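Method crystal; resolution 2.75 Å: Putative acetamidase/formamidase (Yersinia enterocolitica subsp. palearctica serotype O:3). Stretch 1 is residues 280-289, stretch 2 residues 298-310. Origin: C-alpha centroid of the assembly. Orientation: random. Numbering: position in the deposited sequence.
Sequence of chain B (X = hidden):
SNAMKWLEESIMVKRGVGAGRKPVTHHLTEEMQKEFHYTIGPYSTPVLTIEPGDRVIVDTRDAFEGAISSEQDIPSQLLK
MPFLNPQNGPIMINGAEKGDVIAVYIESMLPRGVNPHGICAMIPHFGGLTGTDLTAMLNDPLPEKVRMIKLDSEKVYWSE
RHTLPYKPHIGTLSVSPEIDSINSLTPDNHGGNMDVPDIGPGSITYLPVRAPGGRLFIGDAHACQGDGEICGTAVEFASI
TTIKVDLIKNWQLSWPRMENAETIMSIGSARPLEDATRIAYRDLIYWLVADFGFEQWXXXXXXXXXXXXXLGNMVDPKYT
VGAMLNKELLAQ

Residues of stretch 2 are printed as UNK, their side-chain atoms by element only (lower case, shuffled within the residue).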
# COMPACT_ATOMS: atom_id res chain seq x y z
N ALA B 280 -14.62 3.29 -3.14
CA ALA B 280 -15.76 3.97 -2.54
C ALA B 280 -16.09 5.25 -3.29
O ALA B 280 -17.24 5.44 -3.73
CB ALA B 280 -15.49 4.28 -1.08
N TYR B 281 -15.10 6.13 -3.44
CA TYR B 281 -15.35 7.37 -4.16
C TYR B 281 -15.79 7.16 -5.60
O TYR B 281 -16.72 7.83 -6.05
CB TYR B 281 -14.18 8.35 -4.11
CG TYR B 281 -14.26 9.37 -3.00
CD1 TYR B 281 -15.32 10.27 -2.95
CD2 TYR B 281 -13.25 9.50 -2.05
CE1 TYR B 281 -15.41 11.24 -1.96
CE2 TYR B 281 -13.32 10.47 -1.07
CZ TYR B 281 -14.41 11.34 -1.04
OH TYR B 281 -14.50 12.30 -0.06
N ARG B 282 -15.17 6.22 -6.31
CA ARG B 282 -15.56 5.99 -7.70
C ARG B 282 -16.99 5.47 -7.79
O ARG B 282 -17.76 5.86 -8.68
CB ARG B 282 -14.62 5.04 -8.41
CG ARG B 282 -14.81 5.13 -9.92
CD ARG B 282 -13.92 4.22 -10.72
NE ARG B 282 -14.31 2.82 -10.62
CZ ARG B 282 -13.75 1.83 -11.31
NH1 ARG B 282 -14.17 0.59 -11.12
NH2 ARG B 282 -12.77 2.08 -12.17
N ASP B 283 -17.35 4.58 -6.87
CA ASP B 283 -18.70 4.02 -6.85
C ASP B 283 -19.71 5.12 -6.58
O ASP B 283 -20.78 5.13 -7.18
CB ASP B 283 -18.87 2.95 -5.78
CG ASP B 283 -20.22 2.27 -5.86
OD1 ASP B 283 -20.46 1.56 -6.85
OD2 ASP B 283 -21.04 2.43 -4.92
N LEU B 284 -19.37 6.03 -5.66
CA LEU B 284 -20.25 7.14 -5.33
C LEU B 284 -20.48 8.00 -6.58
O LEU B 284 -21.62 8.35 -6.89
CB LEU B 284 -19.66 7.98 -4.19
CG LEU B 284 -20.50 9.16 -3.69
CD1 LEU B 284 -21.88 8.71 -3.28
CD2 LEU B 284 -19.80 9.83 -2.53
N ILE B 285 -19.40 8.30 -7.30
CA ILE B 285 -19.47 9.09 -8.53
C ILE B 285 -20.38 8.41 -9.55
O ILE B 285 -21.20 9.06 -10.19
CB ILE B 285 -18.07 9.37 -9.13
CG1 ILE B 285 -17.30 10.30 -8.19
CG2 ILE B 285 -18.18 10.02 -10.50
CD1 ILE B 285 -15.85 10.49 -8.56
N TYR B 286 -20.24 7.09 -9.71
CA TYR B 286 -21.09 6.39 -10.66
C TYR B 286 -22.57 6.40 -10.22
O TYR B 286 -23.49 6.42 -11.06
CB TYR B 286 -20.64 4.95 -10.92
CG TYR B 286 -19.30 4.79 -11.61
CD1 TYR B 286 -18.78 5.76 -12.48
CD2 TYR B 286 -18.62 3.57 -11.53
CE1 TYR B 286 -17.57 5.57 -13.13
CE2 TYR B 286 -17.42 3.37 -12.20
CZ TYR B 286 -16.90 4.37 -13.00
OH TYR B 286 -15.71 4.16 -13.66
N TRP B 287 -22.78 6.39 -8.91
CA TRP B 287 -24.11 6.42 -8.33
C TRP B 287 -24.75 7.78 -8.57
O TRP B 287 -25.91 7.87 -8.97
CB TRP B 287 -24.02 6.06 -6.84
CG TRP B 287 -25.31 5.90 -6.10
CD1 TRP B 287 -26.56 5.72 -6.64
CD2 TRP B 287 -25.46 5.67 -4.70
NE1 TRP B 287 -27.48 5.52 -5.65
CE2 TRP B 287 -26.83 5.46 -4.45
CE3 TRP B 287 -24.56 5.66 -3.62
CZ2 TRP B 287 -27.33 5.26 -3.16
CZ3 TRP B 287 -25.05 5.45 -2.35
CH2 TRP B 287 -26.43 5.25 -2.13
N LEU B 288 -23.96 8.85 -8.38
CA LEU B 288 -24.44 10.21 -8.60
C LEU B 288 -24.80 10.45 -10.07
O LEU B 288 -25.78 11.15 -10.37
CB LEU B 288 -23.41 11.23 -8.12
CG LEU B 288 -23.13 11.23 -6.62
CD1 LEU B 288 -21.95 12.12 -6.28
CD2 LEU B 288 -24.35 11.65 -5.83
N VAL B 289 -24.03 9.86 -10.99
CA VAL B 289 -24.29 10.01 -12.43
C VAL B 289 -25.52 9.22 -12.87
O VAL B 289 -26.34 9.71 -13.65
CB VAL B 289 -23.06 9.57 -13.27
CG1 VAL B 289 -23.39 9.47 -14.75
CG2 VAL B 289 -21.90 10.53 -13.05
N UNK B 298 -18.12 16.79 -13.14
CA UNK B 298 -18.63 17.75 -12.17
C UNK B 298 -18.73 17.05 -10.81
O UNK B 298 -18.36 17.62 -9.80
o UNK B 298 -19.77 20.28 -11.26
c UNK B 298 -20.00 18.29 -12.57
c UNK B 298 -20.52 19.34 -11.59
o UNK B 298 -21.68 19.22 -11.18
N UNK B 299 -19.25 15.82 -10.81
CA UNK B 299 -19.40 15.04 -9.58
C UNK B 299 -18.05 14.81 -8.91
O UNK B 299 -17.93 14.94 -7.70
c UNK B 299 -20.05 13.70 -9.87
N UNK B 300 -17.05 14.45 -9.72
CA UNK B 300 -15.68 14.20 -9.27
C UNK B 300 -15.08 15.45 -8.61
O UNK B 300 -14.56 15.38 -7.49
c UNK B 300 -13.38 13.44 -10.26
c UNK B 300 -14.86 13.73 -10.47
c UNK B 300 -10.69 12.77 -9.99
c UNK B 300 -12.44 13.89 -11.17
o UNK B 300 -9.35 12.47 -9.87
c UNK B 300 -12.95 12.59 -9.24
c UNK B 300 -11.61 12.29 -9.09
c UNK B 300 -11.10 13.58 -11.03
N UNK B 301 -15.19 16.58 -9.29
CA UNK B 301 -14.66 17.84 -8.78
C UNK B 301 -15.47 18.35 -7.62
O UNK B 301 -14.92 18.99 -6.74
c UNK B 301 -13.56 18.45 -10.94
c UNK B 301 -12.64 21.31 -11.59
se UNK B 301 -13.51 19.76 -12.41
c UNK B 301 -14.58 18.87 -9.89
N UNK B 302 -16.77 18.07 -7.61
CA UNK B 302 -17.63 18.52 -6.51
C UNK B 302 -17.30 17.76 -5.23
O UNK B 302 -17.26 18.35 -4.15
c UNK B 302 -21.53 18.50 -6.09
c UNK B 302 -19.96 20.35 -5.54
c UNK B 302 -19.13 18.37 -6.84
c UNK B 302 -20.09 18.86 -5.75
N UNK B 303 -17.09 16.44 -5.35
CA UNK B 303 -16.74 15.60 -4.20
C UNK B 303 -15.39 15.96 -3.63
O UNK B 303 -15.08 15.63 -2.50
c UNK B 303 -18.16 13.52 -4.72
c UNK B 303 -18.06 12.08 -5.20
c UNK B 303 -16.77 14.11 -4.55
c UNK B 303 -18.94 13.60 -3.42
N UNK B 304 -14.58 16.64 -4.44
CA UNK B 304 -13.28 17.10 -4.00
C UNK B 304 -13.48 18.31 -3.06
O UNK B 304 -12.52 18.79 -2.45
c UNK B 304 -12.42 17.48 -5.20
o UNK B 304 -11.07 17.71 -4.83
N UNK B 305 -14.73 18.76 -2.93
CA UNK B 305 -15.09 19.90 -2.08
C UNK B 305 -16.08 19.51 -0.95
O UNK B 305 -16.07 20.13 0.11
n UNK B 305 -12.99 21.25 -5.33
c UNK B 305 -15.77 21.01 -2.91
c UNK B 305 -13.68 21.58 -4.24
c UNK B 305 -15.16 21.30 -4.28
o UNK B 305 -13.15 22.12 -3.25
N UNK B 306 -16.90 18.48 -1.19
CA UNK B 306 -17.95 18.06 -0.24
C UNK B 306 -17.94 16.62 0.23
O UNK B 306 -18.71 16.26 1.12
c UNK B 306 -19.30 18.24 -0.92
s UNK B 306 -19.50 19.89 -1.56
N UNK B 307 -17.14 15.78 -0.40
CA UNK B 307 -17.10 14.39 -0.02
C UNK B 307 -16.64 14.19 1.41
O UNK B 307 -15.78 14.93 1.90
N UNK B 308 -17.25 13.23 2.08
CA UNK B 308 -16.89 12.85 3.45
C UNK B 308 -16.43 11.40 3.45
O UNK B 308 -16.97 10.57 2.74
c UNK B 308 -18.61 14.42 4.68
c UNK B 308 -18.05 13.02 4.44
c UNK B 308 -17.54 15.47 4.80
n UNK B 308 -17.12 17.84 4.97
c UNK B 308 -18.16 16.82 5.15
N UNK B 309 -15.41 11.09 4.24
CA UNK B 309 -14.91 9.72 4.30
C UNK B 309 -14.98 9.16 5.71
O UNK B 309 -14.65 9.84 6.69
c UNK B 309 -13.47 9.86 2.26
c UNK B 309 -12.83 8.26 4.06
c UNK B 309 -13.47 9.62 3.75
N UNK B 310 -15.43 7.90 5.78
CA UNK B 310 -15.48 7.18 7.01
C UNK B 310 -14.57 5.99 6.94
O UNK B 310 -14.78 5.12 6.11
n UNK B 310 -17.57 6.98 10.48
n UNK B 310 -17.82 8.49 12.20
c UNK B 310 -18.01 6.00 9.50
c UNK B 310 -16.91 6.71 7.36
n UNK B 310 -19.69 7.45 11.34
c UNK B 310 -16.95 5.69 8.49
c UNK B 310 -18.37 7.62 11.34

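Position 298 has two carbons, the second carrying two oxygens. That is a carboxylate carried directly on CB. It lies out of reach of stretch 1. It is Asp-298.

Position 299 has a single side-chain carbon. This CB points toward the first helix, 4.2 Å from CG2 of Ile-285 and 4.4 Å from CD1 of Leu-288. One carbon and nothing more means Ala-299. Its CA is 6.0 Å from the CA of Ile-285, so the backbones come near each other here.

Position 300 has one carbon followed by a six-carbon ring that bears an oxygen. A ring carbon lies 3.6 Å from CD1 of Ile-285. A phenol ring identifies Tyr-300, and the ring carbon in contact is CD1. Its hydroxyl is hydrogen-bonded elsewhere in the structure.

Position 301 has two carbons, a selenium and a terminal carbon, unbranched. Selenium marks selenomethionine, Met-301 in the sequence. Its CB points away from stretch 1, and no contact is made.

Position 302 has four carbons, forked at the second. Both branches leave from the second carbon and CB is unbranched, so this is Leu-302. It does not reach stretch 1.

Position 303 has the same four carbons and the same fork, but its CB points toward stretch 1. One terminal carbon sits among four residues of the first helix. This is Leu-303, with chi1 m and chi2 t. Its CD1 is 3.6 Å from CG1 of Ile-285, 3.9 Å from CD2 of Leu-284, and 4.0 Å from both CD1 of Tyr-281 and CD1 of Leu-288.

Position 304 has one carbon and one oxygen, and the CB is not branched. It is Ser-304. Its CB points away, and its OG is hydrogen-bonded elsewhere in the structure.

Position 305 has three carbons, the third carrying one oxygen and one nitrogen. This amide is Gln-305. Its NE2 donates to O of Met-301, at 3.3 Å, within its own stretch.

Position 306 has one carbon and one sulfur. It is Cys-306, and it does not touch stretch 1.

Position 307 has no side-chain atoms. Its backbone C lies 3.2 Å from OH of Tyr-281. It is Gly-307, the first residue to leave helical phi/psi. An ideal CB would lie 2.3 Å from that OH, a clash.

Position 308 has four carbons in a row ending in nitrogen. It is Lys-308, with its CB pointing away.

Position 309 has one carbon carrying two more. One of the two outer carbons lies 3.4 Å from CE2 of Tyr-281. This is Val-309, and that carbon is CG2.

Position 310 has three carbons, a nitrogen, and a carbon carrying two more nitrogens. The guanidinium identifies Arg-310, out of reach of stretch 1.

The side-chain packing is apolar, and no hydrogen bond crosses it; OH of Tyr-281 is hydrogen-bonded elsewhere in the structure. The helix axes approach to 9.6 Å, at 125° between their directions. Leu-303 is the knob, and Tyr-281, Leu-284, Ile-285 and Leu-288 form its hole. Ala-299 is small and sits where the backbones are near. Tyr-281 extends the packing past the helix end to Gly-307 and Val-309.

Stretch 2, residues 298-310: DAYMLLSQCGKVR
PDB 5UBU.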